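Local coordinates for protein glutamate tRNA ligase (Elizabethkingia meningoseptica, PDB 6BRL) that probably attaches glutamate to its cognate tRNA in an ATP-dependent reaction, as a class I aminoacyl-tRNA synthetase, and binds free glutamate in its catalytic domain, at residues I50-T55 with R91-R96; R13-P18 with M221-V226; F46-E51 with M75-S80; Y210-I215 with V240-A245. One frame throughout, in Å; residues are numbered along the deposited sequence. Where two conformers were deposited one is given.

Overall arrangement
All four contacts belong to the catalytic domain and gather round one bound glutamate. Contacts 2 and 3 lie closest together, their centres about 9 Å apart, because they use the neighbouring parallel strands 13-16 and 45-48. Contact 1 takes over where contact 3 leaves off, sharing Ile50 and Glu51, with centres about 14 Å apart. Contact 4 packs the helix that carries Tyr210 and Asn214 and lies farthest from contact 3, at about 21 Å between centres. The ligand joins them: Glu51 of contacts 1 and 3 and Ala17 O of contact 2 hold its amino group, while Arg15 of contact 2 and Tyr210 of contact 4 hold its side-chain carboxylate.

Contact 1 of 4, residues I50-T55 with R91-R96; sequences IEDTDT and RQSERR. With GLU (glutamic acid), chain B.
The carboxylate of Glu51 and the side-chain amide of Gln92 lie face against face, their planes 19° apart and Glu51 CD 3.7 Å from Gln92 CD. Stacked in this way they make no hydrogen bond with each other, although Glu51 OE2 and Gln92 NE2 are close, and both spend their edges on different partners. Glu51 OE1 accepts the amino nitrogen of the bound glutamate at 3.0 Å and has the side chain of Asn214 beside it, while OE2 is taken by Arg49. On the amide, Gln92 NE2 turns to Asp217, and Gln92 OE1 receives a water at 2.8 Å that also touches Thr53 OG1. The methyl CG2 of Thr53 packs beside the same glutamine.

A second flat group, the carboxylate of Asp52, receives Ser93 with both oxygens. Ser93 N donates to Asp52 OD1 at 2.8 Å and Ser93 OG to Asp52 OD2 at 2.6 Å, each on the syn side and about 30° out of the carboxylate plane. Asp52 CG stands between its own N and carbonyl carbon (chi1 59°), which swings the group across to the serine. Alongside, the guanidinium of Arg91 meets Glu94 at its edge in a salt bridge and has Glu63 as a further partner.

The backbones join once, where Gln92 N donates to Ile50 O at 3.0 Å. Together this ties the loop after strand 45-48 to the short 3-10 turn ahead of helix 96-107, placing Glu51 in the amino-group end of the glutamate pocket.

Contact 2 of 4, residues R13-P18 with M221-V226; sequences RVRFAP and MKITHV. With GLU (glutamic acid), chain B.
Arg15 climbs past Ile223 and Val226 on its way to the ligand. Its CB rests 4.0 Å from Ile223 CD1, and its CG is tucked between the backbone N and the carbonyl carbon (chi1 76°), so that with a further bend at chi2 the chain turns toward the second segment. CD then crosses Ile223 at about a right angle, 3.7 Å from Ile223 CG2. NE forms a salt bridge with Asp218. Over one face of the guanidinium sits the CG1 methyl of Val226, offset toward the rim and 3.6 Å from Arg15 NH2. At the tip, Arg15 NH1 donates to OE2 of the bound glutamate at 2.9 Å and NH2 to its OE1 at 3.0 Å, a nearly straight pair that matches both carboxylate oxygens and probably reads the acidic side chain. The same segment offers Ala17 O to the ligand's amino group.

Arg13 is held quite differently. Its NE, at 2.8 Å, and NH2 both donate to the one oxygen Met221 O, which lies near the guanidinium plane, while NH1 reaches Glu79 and Asp45. Its backbone is clasped too: Arg13 N donates to Thr224 OG1 at 3.0 Å, and Arg13 O accepts Thr224 N. Beyond this point the chains part, and a water lies between Arg15 N and His225 O.

Strand 13-16 thus has strand 45-48 on one flank and the start of strand 225-229 near the other, with Val14 packed on helix 26-41; helix 210-220 ends in a Schellman motif whose C-prime residue, Lys222, is itself part of the contact.

Contact 3 of 4, residues F46-E51 with M75-S80; sequences FILRIE and MVPDES. With GLU (glutamic acid), chain B.
Pro77 fits into the hollow between Phe46 and Leu48 on strand 45-48, the second strand of the beta-alpha-beta crossover that runs from strand 13-16 through helix 26-41 in this Rossmann-type catalytic domain. Its CG touches Leu48 CB at 3.6 Å and approaches Phe46 CE2 at 4.2 Å, so the pyrrolidine ring is a blunt wedge between two side chains on one face of the strand. With CG anti to the backbone N (chi1 172°), the Phe46 ring reaches past the proline and turns its edge to Met75 O, 3.5 Å from CE2. Helix 62-73 closes over this side, with Leu70 against Met75 and Pro77.

On the other face Ile47 and Glu79 lie side by side and point the same way, Ile47 CG1 running along the Glu79 side chain to within 3.5 Å of Glu79 OE1. The carboxylate itself is taken up by Tyr90 and Arg13.

The backbones are stitched in the parallel manner about a single bridge, Ile47 to Glu79. Leu48 N donates to Glu79 O at 2.8 Å in an almost straight bond, and Asp78 N reaches Phe46 O. Asp78 also turns its side chain back, so that OD2 accepts Phe46 N at 2.9 Å on its anti side; Lys40 is a second partner of that oxygen. Leu48 O is buried and receives just a CA-H contact from Ser80.

Farther along, Arg49 grips Glu51 side-on, NE and NH2 each 2.8 Å from the single oxygen OE2, which lies in the guanidinium plane.

Contact 4 of 4, residues Y210-I215 with V240-A245; sequences YHFANI and VLLYEA. With GLU (glutamic acid), chain B.
Tyr210 OH donates to OE1 of the bound glutamate at 2.6 Å, from the first turn of the helix whose Ile215 is packed against Leu242 and Tyr243 one turn later. That carboxylate oxygen lies near the plane of the tyrosine ring, at its edge, and also accepts from Arg15 NH2. Trp232 stacks on the Tyr210 ring.

The contact itself is apolar, without a hydrogen bond between the segments. Ile215 does most of the work. Its CB stands over one face of the Tyr243 ring, 4.1 Å from the centroid, in a CH-pi contact offset toward the rim, and CG2 reaches Tyr243 CE2 at 3.8 Å. The other branch goes to Leu242: CG1, placed between the backbone N and the carbonyl carbon (chi1 69°), lies 3.9 Å from Leu242 CB. The isoleucine therefore straddles two consecutive residues of the second helix, crossing the leucine at about a right angle and sliding past the tyrosine in the opposite direction.

Leu242 fills the space beside it, with CD1 3.9 Å from His211 O and CD2 a looser 4.3 Å from Phe212 CD1. Ile106 of helix 96-107 touches both Phe212 and Leu242. The imidazole of His211 is hydrogen-bonded through ND1 to His239, one residue before segment 240-245 on the same helix 236-246.

The axes of segments 210-215 and 240-245 pass 10.0 Å apart at a crossing angle of -59°. Their parent helices, 210-220 and 236-246, are joined in the chain through strand 225-229, a helix-strand-helix unit of the class I catalytic domain whose first helix lines the glutamate pocket.

Contact 1 of 4, residues I50-T55 with R91-R96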
# COMPACT_ATOMS: atom_id res chain seq x y z
N ILE A 50 -7.02 3.87 -16.85
CA ILE A 50 -6.34 2.57 -16.93
C ILE A 50 -5.46 2.57 -18.17
O ILE A 50 -5.96 2.70 -19.29
CB ILE A 50 -7.34 1.41 -16.96
CG1 ILE A 50 -8.05 1.29 -15.62
CG2 ILE A 50 -6.62 0.07 -17.21
CD1 ILE A 50 -7.12 0.85 -14.49
N GLU A 51 -4.14 2.38 -17.98
CA GLU A 51 -3.15 2.63 -19.04
C GLU A 51 -2.74 1.30 -19.65
O GLU A 51 -1.69 0.72 -19.36
CB GLU A 51 -1.98 3.44 -18.49
CG GLU A 51 -2.51 4.85 -18.17
CD GLU A 51 -1.60 6.00 -18.57
OE1 GLU A 51 -0.41 5.81 -18.80
OE2 GLU A 51 -2.08 7.14 -18.60
N ASP A 52 -3.62 0.77 -20.48
CA ASP A 52 -3.51 -0.61 -20.92
C ASP A 52 -3.16 -0.68 -22.41
O ASP A 52 -3.74 -1.47 -23.15
CB ASP A 52 -4.80 -1.38 -20.62
CG ASP A 52 -6.04 -0.77 -21.30
OD1 ASP A 52 -6.00 0.41 -21.67
OD2 ASP A 52 -7.05 -1.46 -21.50
N THR A 53 -2.25 0.19 -22.88
CA THR A 53 -1.89 0.18 -24.30
C THR A 53 -0.95 -0.96 -24.66
O THR A 53 -0.88 -1.34 -25.83
CB THR A 53 -1.24 1.51 -24.72
OG1 THR A 53 -0.08 1.76 -23.92
CG2 THR A 53 -2.22 2.70 -24.62
N ASP A 54 -0.22 -1.51 -23.69
CA ASP A 54 0.74 -2.59 -23.95
C ASP A 54 0.08 -3.92 -23.61
O ASP A 54 0.13 -4.40 -22.48
CB ASP A 54 2.02 -2.40 -23.17
CG ASP A 54 3.11 -3.39 -23.58
OD1 ASP A 54 2.77 -4.45 -24.16
OD2 ASP A 54 4.29 -3.12 -23.30
N THR A 55 -0.48 -4.57 -24.63
CA THR A 55 -1.29 -5.75 -24.37
C THR A 55 -0.45 -6.92 -23.85
O THR A 55 -0.97 -7.75 -23.10
CB THR A 55 -2.05 -6.13 -25.65
OG1 THR A 55 -2.58 -4.94 -26.24
CG2 THR A 55 -3.20 -7.07 -25.36
N ARG A 91 -10.33 3.70 -20.20
CA ARG A 91 -9.26 2.75 -20.55
C ARG A 91 -8.63 3.20 -21.86
O ARG A 91 -9.34 3.43 -22.84
CB ARG A 91 -9.82 1.34 -20.74
CG ARG A 91 -10.54 0.78 -19.55
CD ARG A 91 -10.77 -0.75 -19.73
NE ARG A 91 -11.47 -1.26 -18.55
CZ ARG A 91 -12.79 -1.34 -18.44
NH1 ARG A 91 -13.58 -1.01 -19.46
NH2 ARG A 91 -13.33 -1.78 -17.32
N GLN A 92 -7.31 3.26 -21.90
CA GLN A 92 -6.66 3.74 -23.12
C GLN A 92 -6.84 2.78 -24.29
O GLN A 92 -6.88 3.22 -25.45
CB GLN A 92 -5.17 3.99 -22.83
CG GLN A 92 -4.93 5.16 -21.80
CD GLN A 92 -3.45 5.49 -21.69
OE1 GLN A 92 -2.63 4.59 -21.59
NE2 GLN A 92 -3.10 6.78 -21.72
N SER A 93 -7.00 1.48 -24.03
CA SER A 93 -7.27 0.55 -25.12
C SER A 93 -8.56 0.90 -25.87
O SER A 93 -8.74 0.47 -27.01
CB SER A 93 -7.36 -0.90 -24.60
OG SER A 93 -8.43 -1.02 -23.68
N GLU A 94 -9.46 1.65 -25.25
CA GLU A 94 -10.74 1.99 -25.87
C GLU A 94 -10.74 3.38 -26.54
O GLU A 94 -11.79 3.86 -26.97
CB GLU A 94 -11.85 1.89 -24.81
CG GLU A 94 -11.96 0.47 -24.22
CD GLU A 94 -12.97 0.36 -23.09
OE1 GLU A 94 -13.70 1.34 -22.86
OE2 GLU A 94 -13.03 -0.70 -22.44
N ARG A 95 -9.57 4.00 -26.67
CA ARG A 95 -9.43 5.38 -27.13
C ARG A 95 -8.70 5.48 -28.47
O ARG A 95 -8.18 6.55 -28.80
CB ARG A 95 -8.71 6.22 -26.05
CG ARG A 95 -9.55 6.37 -24.77
CD ARG A 95 -8.79 7.08 -23.68
NE ARG A 95 -8.57 8.50 -23.91
CZ ARG A 95 -9.47 9.47 -23.71
NH1 ARG A 95 -10.73 9.18 -23.35
NH2 ARG A 95 -9.11 10.74 -23.92
N ARG A 96 -8.68 4.39 -29.26
CA ARG A 96 -7.86 4.33 -30.47
C ARG A 96 -8.27 5.39 -31.48
O ARG A 96 -7.41 5.93 -32.19
CB ARG A 96 -7.95 2.93 -31.13
CG ARG A 96 -7.55 1.76 -30.18
CD ARG A 96 -6.05 1.71 -29.92
NE ARG A 96 -5.28 1.53 -31.16
CZ ARG A 96 -4.97 0.35 -31.69
NH1 ARG A 96 -5.35 -0.78 -31.11
NH2 ARG A 96 -4.26 0.30 -32.81
N GLU B . 1.05 4.21 -16.79
CA GLU B . 2.05 4.96 -16.02
C GLU B . 2.51 4.21 -14.75
O GLU B . 3.45 4.61 -14.04
CB GLU B . 1.50 6.35 -15.66
CG GLU B . 2.55 7.38 -15.33
CD GLU B . 1.96 8.78 -15.24
OE1 GLU B . 2.18 9.58 -16.20
OE2 GLU B . 1.27 9.04 -14.21
OXT GLU B . 1.94 3.15 -14.42
O HOH W 1 0.06 3.92 -22.16

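Contact 2 of 4, residues R13-P18 with M221-V226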
# COMPACT_ATOMS: atom_id res chain seq x y z
N ARG A 13 -7.55 19.16 -11.59
CA ARG A 13 -7.90 17.80 -11.99
C ARG A 13 -6.63 16.95 -12.01
O ARG A 13 -5.65 17.31 -12.67
CB ARG A 13 -8.59 17.81 -13.37
CG ARG A 13 -10.01 18.42 -13.36
CD ARG A 13 -10.71 18.48 -14.78
NE ARG A 13 -10.67 17.20 -15.51
CZ ARG A 13 -11.53 16.19 -15.31
NH1 ARG A 13 -12.47 16.30 -14.38
NH2 ARG A 13 -11.43 15.06 -16.01
N VAL A 14 -6.64 15.83 -11.27
CA VAL A 14 -5.49 14.91 -11.20
C VAL A 14 -5.96 13.51 -11.60
O VAL A 14 -7.14 13.19 -11.50
CB VAL A 14 -4.85 14.87 -9.79
CG1 VAL A 14 -4.44 16.29 -9.33
CG2 VAL A 14 -5.80 14.26 -8.80
N ARG A 15 -5.03 12.68 -12.04
CA ARG A 15 -5.37 11.30 -12.43
C ARG A 15 -4.32 10.34 -11.91
O ARG A 15 -3.12 10.59 -12.05
CB ARG A 15 -5.51 11.12 -13.94
CG ARG A 15 -4.22 11.06 -14.78
CD ARG A 15 -3.34 12.34 -14.74
NE ARG A 15 -2.22 12.23 -15.69
CZ ARG A 15 -1.13 11.50 -15.45
NH1 ARG A 15 -0.99 10.84 -14.28
NH2 ARG A 15 -0.16 11.41 -16.37
N PHE A 16 -4.78 9.27 -11.28
CA PHE A 16 -3.98 8.08 -11.02
C PHE A 16 -4.08 7.22 -12.28
O PHE A 16 -5.18 6.91 -12.72
CB PHE A 16 -4.52 7.36 -9.78
CG PHE A 16 -3.70 6.15 -9.35
CD1 PHE A 16 -2.33 6.24 -9.22
CD2 PHE A 16 -4.32 4.96 -9.04
CE1 PHE A 16 -1.56 5.15 -8.81
CE2 PHE A 16 -3.56 3.84 -8.62
CZ PHE A 16 -2.18 3.93 -8.52
N ALA A 17 -2.94 6.94 -12.91
CA ALA A 17 -2.90 6.32 -14.23
C ALA A 17 -2.07 5.03 -14.22
O ALA A 17 -1.10 4.91 -14.96
CB ALA A 17 -2.34 7.30 -15.26
N PRO A 18 -2.40 4.07 -13.37
CA PRO A 18 -1.61 2.84 -13.36
C PRO A 18 -1.90 1.99 -14.60
O PRO A 18 -3.03 1.96 -15.12
CB PRO A 18 -2.08 2.11 -12.10
CG PRO A 18 -3.58 2.38 -12.13
CD PRO A 18 -3.65 3.91 -12.61
N MET A 221 -8.38 15.14 -21.11
CA MET A 221 -9.07 15.03 -19.82
C MET A 221 -8.89 16.27 -18.93
O MET A 221 -9.28 16.23 -17.75
CB MET A 221 -8.59 13.77 -19.06
CG MET A 221 -9.11 12.47 -19.74
SD MET A 221 -8.60 10.97 -18.93
CE MET A 221 -9.31 9.69 -20.03
N LYS A 222 -8.32 17.35 -19.47
CA LYS A 222 -8.14 18.63 -18.77
C LYS A 222 -7.37 18.46 -17.45
O LYS A 222 -7.70 19.09 -16.44
CB LYS A 222 -9.50 19.29 -18.57
CG LYS A 222 -10.24 19.31 -19.94
CD LYS A 222 -11.16 20.49 -20.11
CE LYS A 222 -11.53 20.67 -21.59
NZ LYS A 222 -10.59 21.63 -22.23
N ILE A 223 -6.34 17.62 -17.47
CA ILE A 223 -5.53 17.42 -16.27
C ILE A 223 -4.70 18.67 -16.01
O ILE A 223 -4.04 19.19 -16.91
CB ILE A 223 -4.63 16.19 -16.46
CG1 ILE A 223 -5.52 14.98 -16.70
CG2 ILE A 223 -3.66 16.03 -15.28
CD1 ILE A 223 -6.47 14.70 -15.51
N THR A 224 -4.72 19.17 -14.76
CA THR A 224 -3.90 20.33 -14.41
C THR A 224 -2.61 19.98 -13.68
O THR A 224 -1.62 20.70 -13.84
CB THR A 224 -4.70 21.30 -13.54
OG1 THR A 224 -5.06 20.62 -12.33
CG2 THR A 224 -5.96 21.73 -14.29
N HIS A 225 -2.56 18.87 -12.94
CA HIS A 225 -1.37 18.50 -12.17
C HIS A 225 -1.12 17.00 -12.33
O HIS A 225 -1.99 16.18 -12.01
CB HIS A 225 -1.55 18.86 -10.69
CG HIS A 225 -1.70 20.34 -10.43
ND1 HIS A 225 -2.86 21.03 -10.71
CD2 HIS A 225 -0.84 21.24 -9.90
CE1 HIS A 225 -2.71 22.30 -10.37
NE2 HIS A 225 -1.49 22.46 -9.89
N VAL A 226 0.08 16.66 -12.80
CA VAL A 226 0.51 15.28 -12.99
C VAL A 226 1.42 14.95 -11.82
O VAL A 226 2.50 15.53 -11.68
CB VAL A 226 1.23 15.08 -14.33
CG1 VAL A 226 1.84 13.68 -14.44
CG2 VAL A 226 0.28 15.40 -15.54
N GLU B . 1.05 4.21 -16.79
CA GLU B . 2.05 4.96 -16.02
C GLU B . 2.51 4.21 -14.75
O GLU B . 3.45 4.61 -14.04
CB GLU B . 1.50 6.35 -15.66
CG GLU B . 2.55 7.38 -15.33
CD GLU B . 1.96 8.78 -15.24
OE1 GLU B . 2.18 9.58 -16.20
OE2 GLU B . 1.27 9.04 -14.21
OXT GLU B . 1.94 3.15 -14.42
O HOH W 2 -2.03 13.36 -11.30

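Contact 3 of 4, residues F46-E51 with M75-S80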
# COMPACT_ATOMS: atom_id res chain seq x y z
N PHE A 46 -10.65 13.72 -9.07
CA PHE A 46 -9.70 12.63 -8.90
C PHE A 46 -10.10 11.58 -9.93
O PHE A 46 -11.14 10.94 -9.80
CB PHE A 46 -9.75 12.07 -7.46
CG PHE A 46 -8.93 10.80 -7.25
CD1 PHE A 46 -7.66 10.69 -7.78
CD2 PHE A 46 -9.44 9.72 -6.53
CE1 PHE A 46 -6.90 9.53 -7.61
CE2 PHE A 46 -8.69 8.55 -6.34
CZ PHE A 46 -7.42 8.46 -6.88
N ILE A 47 -9.28 11.40 -10.96
CA ILE A 47 -9.63 10.56 -12.10
C ILE A 47 -8.80 9.29 -12.02
O ILE A 47 -7.63 9.35 -11.64
CB ILE A 47 -9.35 11.31 -13.42
CG1 ILE A 47 -10.38 12.41 -13.66
CG2 ILE A 47 -9.33 10.32 -14.60
CD1 ILE A 47 -10.04 13.74 -13.02
N LEU A 48 -9.41 8.14 -12.37
CA LEU A 48 -8.64 6.90 -12.58
C LEU A 48 -8.63 6.61 -14.08
O LEU A 48 -9.70 6.47 -14.69
CB LEU A 48 -9.27 5.72 -11.82
CG LEU A 48 -8.65 4.37 -12.21
CD1 LEU A 48 -7.19 4.35 -11.76
CD2 LEU A 48 -9.38 3.21 -11.56
N ARG A 49 -7.44 6.54 -14.69
CA ARG A 49 -7.29 6.17 -16.10
C ARG A 49 -6.48 4.88 -16.17
O ARG A 49 -5.40 4.78 -15.58
CB ARG A 49 -6.59 7.29 -16.91
CG ARG A 49 -6.48 6.95 -18.46
CD ARG A 49 -5.93 8.15 -19.29
NE ARG A 49 -4.53 8.46 -18.99
CZ ARG A 49 -4.07 9.69 -18.72
NH1 ARG A 49 -4.89 10.75 -18.72
NH2 ARG A 49 -2.78 9.88 -18.48
N ILE A 50 -7.02 3.87 -16.85
CA ILE A 50 -6.34 2.57 -16.93
C ILE A 50 -5.46 2.57 -18.17
O ILE A 50 -5.96 2.70 -19.29
CB ILE A 50 -7.34 1.41 -16.96
CG1 ILE A 50 -8.05 1.29 -15.62
CG2 ILE A 50 -6.62 0.07 -17.21
CD1 ILE A 50 -7.12 0.85 -14.49
N GLU A 51 -4.14 2.38 -17.98
CA GLU A 51 -3.15 2.63 -19.04
C GLU A 51 -2.74 1.30 -19.65
O GLU A 51 -1.69 0.72 -19.36
CB GLU A 51 -1.98 3.44 -18.49
CG GLU A 51 -2.51 4.85 -18.17
CD GLU A 51 -1.60 6.00 -18.57
OE1 GLU A 51 -0.41 5.81 -18.80
OE2 GLU A 51 -2.08 7.14 -18.60
N MET A 75 -10.84 5.96 -1.12
CA MET A 75 -10.58 7.03 -2.08
C MET A 75 -11.10 6.62 -3.43
O MET A 75 -10.33 6.22 -4.31
CB MET A 75 -9.10 7.44 -2.11
CG MET A 75 -8.09 6.40 -2.36
SD MET A 75 -6.56 7.18 -1.83
CE MET A 75 -5.35 5.95 -2.27
N VAL A 76 -12.41 6.78 -3.60
CA VAL A 76 -13.09 6.31 -4.81
C VAL A 76 -12.94 7.38 -5.90
O VAL A 76 -13.22 8.55 -5.64
CB VAL A 76 -14.56 6.03 -4.50
CG1 VAL A 76 -15.34 5.65 -5.77
CG2 VAL A 76 -14.65 4.92 -3.46
N PRO A 77 -12.51 7.01 -7.10
CA PRO A 77 -12.35 8.03 -8.17
C PRO A 77 -13.68 8.67 -8.55
O PRO A 77 -14.72 8.01 -8.56
CB PRO A 77 -11.76 7.23 -9.35
CG PRO A 77 -11.10 5.97 -8.69
CD PRO A 77 -11.98 5.68 -7.46
N ASP A 78 -13.65 9.98 -8.79
CA ASP A 78 -14.82 10.67 -9.34
C ASP A 78 -15.13 10.23 -10.77
O ASP A 78 -16.26 10.34 -11.22
CB ASP A 78 -14.59 12.17 -9.34
CG ASP A 78 -14.27 12.69 -7.95
OD1 ASP A 78 -15.05 12.39 -7.02
OD2 ASP A 78 -13.24 13.37 -7.77
N GLU A 79 -14.11 9.80 -11.51
CA GLU A 79 -14.22 9.38 -12.91
C GLU A 79 -13.35 8.15 -13.07
O GLU A 79 -12.23 8.10 -12.56
CB GLU A 79 -13.76 10.51 -13.87
CG GLU A 79 -14.59 11.84 -13.72
CD GLU A 79 -13.98 13.00 -14.53
OE1 GLU A 79 -13.28 12.78 -15.57
OE2 GLU A 79 -14.20 14.16 -14.15
N SER A 80 -13.85 7.14 -13.80
CA SER A 80 -13.11 5.90 -13.93
C SER A 80 -13.80 4.99 -14.94
O SER A 80 -14.94 5.25 -15.34
CB SER A 80 -13.02 5.22 -12.56
OG SER A 80 -14.27 4.67 -12.24
N GLU B . 1.05 4.21 -16.79
CA GLU B . 2.05 4.96 -16.02
C GLU B . 2.51 4.21 -14.75
O GLU B . 3.45 4.61 -14.04
CB GLU B . 1.50 6.35 -15.66
CG GLU B . 2.55 7.38 -15.33
CD GLU B . 1.96 8.78 -15.24
OE1 GLU B . 2.18 9.58 -16.20
OE2 GLU B . 1.27 9.04 -14.21
OXT GLU B . 1.94 3.15 -14.42

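Contact 4 of 4, residues Y210-I215 with V240-A245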
# COMPACT_ATOMS: atom_id res chain seq x y z
N TYR A 210 3.25 4.69 -24.35
CA TYR A 210 2.88 5.39 -23.14
C TYR A 210 3.08 6.91 -23.27
O TYR A 210 2.24 7.70 -22.82
CB TYR A 210 3.72 4.83 -21.97
CG TYR A 210 3.82 5.83 -20.87
CD1 TYR A 210 2.77 5.99 -19.96
CD2 TYR A 210 4.94 6.66 -20.74
CE1 TYR A 210 2.84 6.94 -18.93
CE2 TYR A 210 5.01 7.62 -19.72
CZ TYR A 210 3.96 7.75 -18.82
OH TYR A 210 4.01 8.69 -17.82
N HIS A 211 4.21 7.34 -23.86
CA HIS A 211 4.54 8.77 -23.84
C HIS A 211 3.50 9.58 -24.61
O HIS A 211 3.04 10.63 -24.14
CB HIS A 211 5.93 9.00 -24.44
CG HIS A 211 7.01 8.27 -23.72
ND1 HIS A 211 7.43 8.64 -22.46
CD2 HIS A 211 7.73 7.17 -24.05
CE1 HIS A 211 8.38 7.80 -22.05
NE2 HIS A 211 8.58 6.91 -23.01
N PHE A 212 3.11 9.10 -25.79
CA PHE A 212 2.19 9.86 -26.61
C PHE A 212 0.77 9.76 -26.05
O PHE A 212 0.06 10.76 -25.94
CB PHE A 212 2.28 9.33 -28.06
CG PHE A 212 1.69 10.26 -29.14
CD1 PHE A 212 1.73 11.65 -29.03
CD2 PHE A 212 1.13 9.70 -30.29
CE1 PHE A 212 1.17 12.49 -30.05
CE2 PHE A 212 0.58 10.52 -31.31
CZ PHE A 212 0.62 11.92 -31.19
N ALA A 213 0.34 8.55 -25.68
CA ALA A 213 -1.00 8.41 -25.11
C ALA A 213 -1.18 9.29 -23.88
O ALA A 213 -2.25 9.87 -23.66
CB ALA A 213 -1.28 6.93 -24.78
N ASN A 214 -0.12 9.44 -23.08
CA ASN A 214 -0.35 10.16 -21.85
C ASN A 214 -0.49 11.68 -22.06
O ASN A 214 -1.37 12.28 -21.43
CB ASN A 214 0.73 9.77 -20.87
CG ASN A 214 0.39 8.45 -20.19
OD1 ASN A 214 0.48 8.40 -18.97
ND2 ASN A 214 -0.05 7.40 -20.96
N ILE A 215 0.31 12.31 -22.91
CA ILE A 215 0.11 13.74 -23.15
C ILE A 215 -1.20 13.98 -23.92
O ILE A 215 -1.90 14.96 -23.66
CB ILE A 215 1.35 14.34 -23.85
CG1 ILE A 215 1.50 13.84 -25.28
CG2 ILE A 215 2.66 13.98 -23.04
CD1 ILE A 215 0.89 14.85 -26.36
N VAL A 240 7.14 17.46 -22.25
CA VAL A 240 7.00 18.90 -22.50
C VAL A 240 7.14 19.21 -23.99
O VAL A 240 6.39 20.01 -24.54
CB VAL A 240 8.04 19.67 -21.65
CG1 VAL A 240 8.16 21.13 -22.07
CG2 VAL A 240 7.62 19.58 -20.19
N LEU A 241 8.08 18.56 -24.66
CA LEU A 241 8.26 18.79 -26.09
C LEU A 241 7.11 18.23 -26.91
O LEU A 241 6.81 18.77 -27.98
CB LEU A 241 9.60 18.21 -26.53
CG LEU A 241 10.84 19.03 -26.13
CD1 LEU A 241 12.09 18.23 -26.41
CD2 LEU A 241 10.86 20.31 -26.95
N LEU A 242 6.45 17.16 -26.45
CA LEU A 242 5.23 16.70 -27.15
C LEU A 242 4.09 17.69 -27.01
O LEU A 242 3.35 17.94 -27.98
CB LEU A 242 4.79 15.31 -26.64
CG LEU A 242 5.67 14.14 -27.10
CD1 LEU A 242 5.42 12.88 -26.23
CD2 LEU A 242 5.44 13.87 -28.65
N TYR A 243 3.88 18.27 -25.82
CA TYR A 243 2.88 19.34 -25.73
C TYR A 243 3.21 20.45 -26.73
O TYR A 243 2.34 20.95 -27.45
CB TYR A 243 2.81 19.92 -24.29
CG TYR A 243 2.04 19.04 -23.34
CD1 TYR A 243 0.64 18.99 -23.38
CD2 TYR A 243 2.70 18.23 -22.44
CE1 TYR A 243 -0.07 18.15 -22.53
CE2 TYR A 243 2.02 17.40 -21.58
CZ TYR A 243 0.62 17.36 -21.64
OH TYR A 243 -0.03 16.52 -20.78
N GLU A 244 4.47 20.83 -26.80
CA GLU A 244 4.89 21.86 -27.73
C GLU A 244 4.58 21.47 -29.18
O GLU A 244 4.00 22.26 -29.93
CB GLU A 244 6.39 22.11 -27.57
CG GLU A 244 6.92 23.15 -28.57
CD GLU A 244 8.42 23.37 -28.44
OE1 GLU A 244 9.16 23.03 -29.38
OE2 GLU A 244 8.87 23.85 -27.39
N ALA A 245 4.89 20.23 -29.55
CA ALA A 245 4.61 19.75 -30.92
C ALA A 245 3.13 19.80 -31.25
O ALA A 245 2.76 20.03 -32.41
CB ALA A 245 5.14 18.32 -31.11
N GLU B . 1.05 4.21 -16.79
CA GLU B . 2.05 4.96 -16.02
C GLU B . 2.51 4.21 -14.75
O GLU B . 3.45 4.61 -14.04
CB GLU B . 1.50 6.35 -15.66
CG GLU B . 2.55 7.38 -15.33
CD GLU B . 1.96 8.78 -15.24
OE1 GLU B . 2.18 9.58 -16.20
OE2 GLU B . 1.27 9.04 -14.21
OXT GLU B . 1.94 3.15 -14.42